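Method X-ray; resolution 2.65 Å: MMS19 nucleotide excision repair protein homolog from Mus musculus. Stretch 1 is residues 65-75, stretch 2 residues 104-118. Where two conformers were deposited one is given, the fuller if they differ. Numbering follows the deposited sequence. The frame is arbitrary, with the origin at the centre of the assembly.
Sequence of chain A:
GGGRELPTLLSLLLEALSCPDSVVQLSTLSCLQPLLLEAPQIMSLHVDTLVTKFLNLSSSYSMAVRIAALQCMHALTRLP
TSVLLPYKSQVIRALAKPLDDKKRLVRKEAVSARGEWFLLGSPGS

Stretch 1, residues 65-75: VRIAALQCMHA
Stretch 2 (104-118) RLVRKEAVSARGEWF

Two helices of one chain, 65-75 and 104-118, pack side by side and run nearly parallel: their axes cross at 18° and approach to 8.2 Å. Both keep regular helical torsions, phi near -65° and psi near -40°, with psi relaxing to about -20° at W117, and i to i+4 bonds such as A113 N to E109 O, 2.8 Å. The register sets I67 against V106 (CA to CA 5.2 Å), L70 against E109 (CA to CA 5.9 Å) and H74 against A113 (CA to CA 4.2 Å). Together the helices bury 668 Å². V106, A110, A113 and W117 are buried, as are L70 and M73 across from them, which suits their apolar or mostly apolar side chains.

Along the second helix, R104 makes no contact. L105 (m, t) is exposed and lends its flank: its CB lies 4.0 Å from I67 CD1. I67 (m, t) leaves its helix sideways, but its end comes nearer. V106 follows, pointing toward the first helix with chi1 p. Its CB sits 4.1 Å from I67 CG1, its CG2 3.6 Å from L70 CD1, and its CG1 3.3 Å from NH1 of R66 (m, t, chi3 -94°), at the edge of the guanidinium. A compact branched residue thus meets three partners at once.

R107 points away and K108 makes no contact. E109 (m, m) points toward the first helix and packs its CB 3.9 Å from L70 CB and its CG 3.9 Å from I67 CG2. Its OE1 lies 3.4 Å from CG of Q71 (m, t). L70 (m, t) reaches across to A110, its CD1 3.8 Å from A110 CB and 3.4 Å from V106 O.

After V111, which is out of reach, S112 (t) places OG 3.2 Å from H74 CD2. The small A113 occupies the tightest point of the register: its CB is 3.5 Å from L70 O, 4.1 Å from M73 CB and 4.1 Å from H74 CB. H74 (chi1 t, chi2 -84°) brings its ring against the second helix, with its edge at A113 CA.

R114 points away and G115 makes no contact. E116 (m, m) points toward the first helix, its CG 3.3 Å from H74 NE2. W117 (chi1 -80°, chi2 82°) closes the contact: sideways at its root, it brings its indole back so that NE1 donates a hydrogen bond to M73 O, 2.9 Å long with an N-H...O angle of 165°. This is the only hydrogen bond between the stretches. M73 (m, m, m) curls its CE to 4.0 Å from W117 CZ2, so the large ring combines apolar packing with one directional bond. F118 lies beyond reach.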

ATOM      1  N   VAL A  65     -33.643   7.477   5.254  1.00 83.51           N
ATOM      2  CA  VAL A  65     -33.287   6.329   6.081  1.00 82.78           C
ATOM      3  C   VAL A  65     -31.773   6.170   6.150  1.00 81.83           C
ATOM      4  O   VAL A  65     -31.207   5.963   7.230  1.00 81.50           O
ATOM      5  CB  VAL A  65     -33.973   5.054   5.555  1.00 79.82           C
ATOM      6  CG1 VAL A  65     -33.457   3.827   6.291  1.00 70.72           C
ATOM      7  CG2 VAL A  65     -35.480   5.164   5.709  1.00 82.28           C
ATOM      8  N   ARG A  66     -31.096   6.269   5.003  1.00 81.75           N
ATOM      9  CA  ARG A  66     -29.639   6.166   4.998  1.00 77.00           C
ATOM     10  C   ARG A  66     -29.009   7.225   5.894  1.00 75.57           C
ATOM     11  O   ARG A  66     -28.041   6.947   6.612  1.00 78.76           O
ATOM     12  CB  ARG A  66     -29.105   6.284   3.570  1.00 73.16           C
ATOM     13  CG  ARG A  66     -29.372   5.065   2.704  1.00 80.73           C
ATOM     14  CD  ARG A  66     -28.691   5.172   1.344  1.00 74.32           C
ATOM     15  NE  ARG A  66     -29.575   5.714   0.314  1.00 77.54           N
ATOM     16  CZ  ARG A  66     -29.426   6.904  -0.256  1.00 82.77           C
ATOM     17  NH1 ARG A  66     -28.420   7.690   0.098  1.00 95.06           N
ATOM     18  NH2 ARG A  66     -30.282   7.308  -1.184  1.00 91.72           N
ATOM     19  N   ILE A  67     -29.558   8.439   5.878  1.00 73.51           N
ATOM     20  CA  ILE A  67     -29.037   9.507   6.725  1.00 71.09           C
ATOM     21  C   ILE A  67     -29.234   9.167   8.198  1.00 78.27           C
ATOM     22  O   ILE A  67     -28.297   9.242   9.002  1.00 78.44           O
ATOM     23  CB  ILE A  67     -29.698  10.848   6.361  1.00 76.97           C
ATOM     24  CG1 ILE A  67     -29.221  11.312   4.984  1.00 73.40           C
ATOM     25  CG2 ILE A  67     -29.416  11.895   7.433  1.00 62.59           C
ATOM     26  CD1 ILE A  67     -29.880  12.581   4.511  1.00 69.28           C
ATOM     27  N   ALA A  68     -30.457   8.785   8.572  1.00 63.60           N
ATOM     28  CA  ALA A  68     -30.733   8.455   9.966  1.00 63.74           C
ATOM     29  C   ALA A  68     -29.903   7.262  10.429  1.00 77.32           C
ATOM     30  O   ALA A  68     -29.417   7.239  11.567  1.00 77.84           O
ATOM     31  CB  ALA A  68     -32.224   8.177  10.155  1.00 65.07           C
ATOM     32  N   ALA A  69     -29.723   6.267   9.558  1.00 73.98           N
ATOM     33  CA  ALA A  69     -28.934   5.096   9.924  1.00 71.74           C
ATOM     34  C   ALA A  69     -27.488   5.474  10.219  1.00 68.84           C
ATOM     35  O   ALA A  69     -26.901   4.991  11.196  1.00 69.15           O
ATOM     36  CB  ALA A  69     -28.999   4.049   8.813  1.00 71.16           C
ATOM     37  N   LEU A  70     -26.901   6.341   9.391  1.00 66.92           N
ATOM     38  CA  LEU A  70     -25.521   6.759   9.616  1.00 67.25           C
ATOM     39  C   LEU A  70     -25.391   7.644  10.850  1.00 69.82           C
ATOM     40  O   LEU A  70     -24.360   7.603  11.531  1.00 73.52           O
ATOM     41  CB  LEU A  70     -24.985   7.485   8.384  1.00 68.42           C
ATOM     42  CG  LEU A  70     -24.866   6.633   7.119  1.00 70.72           C
ATOM     43  CD1 LEU A  70     -24.437   7.488   5.941  1.00 72.61           C
ATOM     44  CD2 LEU A  70     -23.894   5.485   7.334  1.00 63.45           C
ATOM     45  N   GLN A  71     -26.412   8.450  11.149  1.00 74.80           N
ATOM     46  CA  GLN A  71     -26.377   9.245  12.372  1.00 71.23           C
ATOM     47  C   GLN A  71     -26.393   8.362  13.611  1.00 71.40           C
ATOM     48  O   GLN A  71     -25.808   8.726  14.638  1.00 76.26           O
ATOM     49  CB  GLN A  71     -27.548  10.225  12.399  1.00 66.18           C
ATOM     50  CG  GLN A  71     -27.492  11.285  11.314  1.00 68.14           C
ATOM     51  CD  GLN A  71     -28.677  12.230  11.356  1.00 76.92           C
ATOM     52  OE1 GLN A  71     -29.564  12.099  12.199  1.00 92.98           O
ATOM     53  NE2 GLN A  71     -28.696  13.192  10.444  1.00 73.18           N
ATOM     54  N   CYS A  72     -27.055   7.206  13.539  1.00 65.83           N
ATOM     55  CA  CYS A  72     -26.990   6.252  14.640  1.00 71.00           C
ATOM     56  C   CYS A  72     -25.624   5.581  14.705  1.00 76.35           C
ATOM     57  O   CYS A  72     -25.115   5.303  15.798  1.00 81.17           O
ATOM     58  CB  CYS A  72     -28.097   5.212  14.494  1.00 80.77           C
ATOM     59  SG  CYS A  72     -29.726   5.801  14.994  1.00 82.87           S
ATOM     60  N   MET A  73     -25.023   5.302  13.545  1.00 68.67           N
ATOM     61  CA  MET A  73     -23.663   4.774  13.522  1.00 63.76           C
ATOM     62  C   MET A  73     -22.696   5.744  14.182  1.00 71.33           C
ATOM     63  O   MET A  73     -21.758   5.328  14.871  1.00 71.17           O
ATOM     64  CB  MET A  73     -23.234   4.490  12.085  1.00 63.90           C
ATOM     65  CG  MET A  73     -23.930   3.304  11.459  1.00 74.60           C
ATOM     66  SD  MET A  73     -23.577   1.790  12.367  1.00 88.59           S
ATOM     67  CE  MET A  73     -21.794   1.726  12.235  1.00 93.97           C
ATOM     68  N   HIS A  74     -22.908   7.045  13.977  1.00 62.37           N
ATOM     69  CA  HIS A  74     -22.126   8.044  14.692  1.00 65.63           C
ATOM     70  C   HIS A  74     -22.436   8.011  16.184  1.00 75.69           C
ATOM     71  O   HIS A  74     -21.522   8.047  17.016  1.00 76.19           O
ATOM     72  CB  HIS A  74     -22.407   9.428  14.110  1.00 62.00           C
ATOM     73  CG  HIS A  74     -21.595  10.525  14.724  1.00 69.38           C
ATOM     74  ND1 HIS A  74     -21.958  11.155  15.895  1.00 69.19           N
ATOM     75  CD2 HIS A  74     -20.444  11.116  14.321  1.00 70.19           C
ATOM     76  CE1 HIS A  74     -21.062  12.080  16.191  1.00 71.65           C
ATOM     77  NE2 HIS A  74     -20.134  12.077  15.251  1.00 70.14           N
ATOM     78  N   ALA A  75     -23.722   7.922  16.540  1.00 65.62           N
ATOM     79  CA  ALA A  75     -24.113   7.912  17.942  1.00 67.94           C
ATOM     80  C   ALA A  75     -23.653   6.654  18.664  1.00 74.00           C
ATOM     81  O   ALA A  75     -23.529   6.673  19.893  1.00 74.18           O
ATOM     82  CB  ALA A  75     -25.631   8.061  18.066  1.00 64.34           C
ATOM     83  N   ARG A 104     -24.913  13.969  -1.689  1.00 74.39           N
ATOM     84  CA  ARG A 104     -23.982  14.651  -0.795  0.67 66.84           C
ATOM     85  C   ARG A 104     -24.429  14.539   0.656  1.00 75.12           C
ATOM     86  O   ARG A 104     -23.610  14.278   1.547  1.00 79.78           O
ATOM     87  CB  ARG A 104     -23.843  16.123  -1.193  0.67 66.71           C
ATOM     88  CG  ARG A 104     -23.077  16.365  -2.482  0.67 75.03           C
ATOM     89  CD  ARG A 104     -22.990  17.851  -2.796  0.67 74.38           C
ATOM     90  NE  ARG A 104     -24.311  18.439  -3.007  0.67 72.76           N
ATOM     91  CZ  ARG A 104     -24.867  18.617  -4.200  0.67 71.63           C
ATOM     92  NH1 ARG A 104     -24.217  18.260  -5.300  0.67 66.98           N
ATOM     93  NH2 ARG A 104     -26.073  19.159  -4.295  0.67 77.11           N
ATOM     94  N   LEU A 105     -25.725  14.731   0.912  1.00 72.15           N
ATOM     95  CA  LEU A 105     -26.216  14.779   2.285  1.00 72.71           C
ATOM     96  C   LEU A 105     -25.940  13.483   3.032  1.00 75.87           C
ATOM     97  O   LEU A 105     -25.661  13.503   4.236  1.00 84.83           O
ATOM     98  CB  LEU A 105     -27.706  15.099   2.296  1.00 69.89           C
ATOM     99  CG  LEU A 105     -28.029  16.517   1.832  1.00 72.56           C
ATOM    100  CD1 LEU A 105     -29.530  16.731   1.774  1.00 79.28           C
ATOM    101  CD2 LEU A 105     -27.375  17.535   2.750  1.00 64.71           C
ATOM    102  N   VAL A 106     -26.013  12.344   2.346  1.00 67.08           N
ATOM    103  CA  VAL A 106     -25.728  11.088   3.029  1.00 79.27           C
ATOM    104  C   VAL A 106     -24.223  10.851   3.127  1.00 73.73           C
ATOM    105  O   VAL A 106     -23.739  10.312   4.130  1.00 77.88           O
ATOM    106  CB  VAL A 106     -26.459   9.930   2.327  1.00 80.87           C
ATOM    107  CG1 VAL A 106     -26.219   9.991   0.848  1.00 84.87           C
ATOM    108  CG2 VAL A 106     -26.019   8.589   2.885  1.00 79.54           C
ATOM    109  N   ARG A 107     -23.457  11.267   2.117  1.00 72.20           N
ATOM    110  CA  ARG A 107     -22.004  11.153   2.205  1.00 66.57           C
ATOM    111  C   ARG A 107     -21.461  11.940   3.389  1.00 66.23           C
ATOM    112  O   ARG A 107     -20.552  11.476   4.087  1.00 66.59           O
ATOM    113  CB  ARG A 107     -21.358  11.632   0.909  1.00 65.28           C
ATOM    114  CG  ARG A 107     -21.389  10.621  -0.222  1.00 74.22           C
ATOM    115  CD  ARG A 107     -20.619  11.151  -1.414  1.00 69.54           C
ATOM    116  NE  ARG A 107     -21.480  11.874  -2.339  1.00 73.24           N
ATOM    117  CZ  ARG A 107     -21.073  12.891  -3.087  1.00 74.95           C
ATOM    118  NH1 ARG A 107     -19.823  13.312  -3.004  1.00 92.15           N
ATOM    119  NH2 ARG A 107     -21.916  13.492  -3.909  1.00 73.19           N
ATOM    120  N   LYS A 108     -22.000  13.140   3.622  1.00 60.06           N
ATOM    121  CA  LYS A 108     -21.573  13.944   4.763  1.00 64.59           C
ATOM    122  C   LYS A 108     -21.732  13.177   6.071  1.00 74.43           C
ATOM    123  O   LYS A 108     -20.834  13.191   6.922  1.00 81.94           O
ATOM    124  CB  LYS A 108     -22.366  15.251   4.804  1.00 66.72           C
ATOM    125  CG  LYS A 108     -22.198  16.045   6.087  1.00 78.20           C
ATOM    126  CD  LYS A 108     -23.131  17.247   6.129  1.00 92.97           C
ATOM    127  CE  LYS A 108     -23.137  17.883   7.511  1.00102.88           C
ATOM    128  NZ  LYS A 108     -24.034  19.065   7.579  1.00109.72           N
ATOM    129  N   GLU A 109     -22.864  12.490   6.244  1.00 77.17           N
ATOM    130  CA  GLU A 109     -23.073  11.693   7.449  1.00 78.23           C
ATOM    131  C   GLU A 109     -22.138  10.492   7.497  1.00 80.84           C
ATOM    132  O   GLU A 109     -21.690  10.101   8.582  1.00 89.60           O
ATOM    133  CB  GLU A 109     -24.529  11.238   7.532  1.00 77.82           C
ATOM    134  CG  GLU A 109     -25.538  12.367   7.393  1.00 88.74           C
ATOM    135  CD  GLU A 109     -25.467  13.362   8.536  1.00 92.40           C
ATOM    136  OE1 GLU A 109     -25.031  12.974   9.641  1.00 92.26           O
ATOM    137  OE2 GLU A 109     -25.845  14.536   8.327  1.00 93.98           O
ATOM    138  N   ALA A 110     -21.833   9.896   6.342  1.00 75.74           N
ATOM    139  CA  ALA A 110     -20.893   8.780   6.311  1.00 73.20           C
ATOM    140  C   ALA A 110     -19.494   9.226   6.720  1.00 72.15           C
ATOM    141  O   ALA A 110     -18.804   8.520   7.464  1.00 72.70           O
ATOM    142  CB  ALA A 110     -20.874   8.149   4.920  1.00 66.88           C
ATOM    143  N   VAL A 111     -19.062  10.394   6.244  1.00 64.87           N
ATOM    144  CA  VAL A 111     -17.779  10.948   6.672  1.00 64.60           C
ATOM    145  C   VAL A 111     -17.774  11.163   8.179  1.00 67.39           C
ATOM    146  O   VAL A 111     -16.815  10.808   8.875  1.00 69.81           O
ATOM    147  CB  VAL A 111     -17.479  12.254   5.914  1.00 60.52           C
ATOM    148  CG1 VAL A 111     -16.287  12.964   6.527  1.00 58.73           C
ATOM    149  CG2 VAL A 111     -17.231  11.964   4.447  1.00 60.53           C
ATOM    150  N   SER A 112     -18.854  11.741   8.704  1.00 69.33           N
ATOM    151  CA  SER A 112     -18.921  12.031  10.131  1.00 64.64           C
ATOM    152  C   SER A 112     -18.915  10.753  10.962  1.00 70.04           C
ATOM    153  O   SER A 112     -18.221  10.671  11.984  1.00 71.46           O
ATOM    154  CB  SER A 112     -20.167  12.865  10.432  1.00 63.27           C
ATOM    155  OG  SER A 112     -20.279  13.139  11.817  1.00 83.08           O
ATOM    156  N   ALA A 113     -19.678   9.743  10.540  1.00 69.12           N
ATOM    157  CA  ALA A 113     -19.745   8.503  11.307  1.00 63.01           C
ATOM    158  C   ALA A 113     -18.428   7.741  11.239  1.00 77.43           C
ATOM    159  O   ALA A 113     -17.908   7.288  12.267  1.00 70.94           O
ATOM    160  CB  ALA A 113     -20.898   7.634  10.802  1.00 63.76           C
ATOM    161  N   ARG A 114     -17.871   7.593  10.035  1.00 73.73           N
ATOM    162  CA  ARG A 114     -16.632   6.840   9.878  1.00 72.70           C
ATOM    163  C   ARG A 114     -15.472   7.527  10.588  1.00 75.45           C
ATOM    164  O   ARG A 114     -14.597   6.856  11.148  1.00 70.29           O
ATOM    165  CB  ARG A 114     -16.326   6.650   8.392  1.00 69.53           C
ATOM    166  CG  ARG A 114     -15.230   5.643   8.073  1.00 66.17           C
ATOM    167  CD  ARG A 114     -15.234   5.363   6.579  1.00 69.69           C
ATOM    168  NE  ARG A 114     -14.413   4.219   6.196  1.00 77.31           N
ATOM    169  CZ  ARG A 114     -13.271   4.311   5.523  1.00 76.42           C
ATOM    170  NH1 ARG A 114     -12.807   5.498   5.158  1.00 77.32           N
ATOM    171  NH2 ARG A 114     -12.595   3.215   5.212  1.00 74.93           N
ATOM    172  N   GLY A 115     -15.454   8.864  10.582  1.00 74.43           N
ATOM    173  CA  GLY A 115     -14.375   9.586  11.235  1.00 61.84           C
ATOM    174  C   GLY A 115     -14.315   9.343  12.729  1.00 75.29           C
ATOM    175  O   GLY A 115     -13.230   9.307  13.315  1.00 82.17           O
ATOM    176  N   GLU A 116     -15.474   9.165  13.367  1.00 72.59           N
ATOM    177  CA  GLU A 116     -15.496   8.881  14.796  1.00 76.06           C
ATOM    178  C   GLU A 116     -15.121   7.437  15.097  1.00 78.65           C
ATOM    179  O   GLU A 116     -14.644   7.147  16.200  1.00 77.84           O
ATOM    180  CB  GLU A 116     -16.872   9.204  15.377  1.00 76.75           C
ATOM    181  CG  GLU A 116     -17.153  10.689  15.445  1.00 82.65           C
ATOM    182  CD  GLU A 116     -16.180  11.422  16.349  1.00 84.42           C
ATOM    183  OE1 GLU A 116     -15.867  10.893  17.436  1.00 82.93           O
ATOM    184  OE2 GLU A 116     -15.719  12.519  15.967  1.00 88.91           O
ATOM    185  N   TRP A 117     -15.333   6.525  14.146  1.00 73.25           N
ATOM    186  CA  TRP A 117     -14.909   5.146  14.342  1.00 77.96           C
ATOM    187  C   TRP A 117     -13.410   4.966  14.149  1.00 81.93           C
ATOM    188  O   TRP A 117     -12.856   3.965  14.616  1.00 89.53           O
ATOM    189  CB  TRP A 117     -15.678   4.217  13.401  1.00 73.43           C
ATOM    190  CG  TRP A 117     -17.052   3.891  13.903  1.00 77.97           C
ATOM    191  CD1 TRP A 117     -18.173   4.659  13.783  1.00 78.09           C
ATOM    192  CD2 TRP A 117     -17.449   2.713  14.620  1.00 79.62           C
ATOM    193  NE1 TRP A 117     -19.244   4.031  14.371  1.00 74.43           N
ATOM    194  CE2 TRP A 117     -18.827   2.834  14.891  1.00 72.71           C
ATOM    195  CE3 TRP A 117     -16.775   1.565  15.048  1.00 82.62           C
ATOM    196  CZ2 TRP A 117     -19.541   1.854  15.574  1.00 78.41           C
ATOM    197  CZ3 TRP A 117     -17.487   0.592  15.728  1.00 78.18           C
ATOM    198  CH2 TRP A 117     -18.855   0.743  15.985  1.00 83.61           C
ATOM    199  N   PHE A 118     -12.743   5.912  13.482  1.00 74.94           N
ATOM    200  CA  PHE A 118     -11.286   5.874  13.408  1.00 75.24           C
ATOM    201  C   PHE A 118     -10.646   6.239  14.740  1.00 82.05           C
ATOM    202  O   PHE A 118      -9.521   5.813  15.022  1.00 88.41           O
ATOM    203  CB  PHE A 118     -10.784   6.819  12.315  1.00 72.75           C
ATOM    204  CG  PHE A 118     -10.735   6.201  10.946  1.00 75.87           C
ATOM    205  CD1 PHE A 118      -9.690   5.372  10.585  1.00 75.86           C
ATOM    206  CD2 PHE A 118     -11.726   6.463  10.016  1.00 73.40           C
ATOM    207  CE1 PHE A 118      -9.640   4.808   9.329  1.00 74.42           C
ATOM    208  CE2 PHE A 118     -11.682   5.900   8.755  1.00 69.23           C
ATOM    209  CZ  PHE A 118     -10.636   5.076   8.412  1.00 71.62           C
TER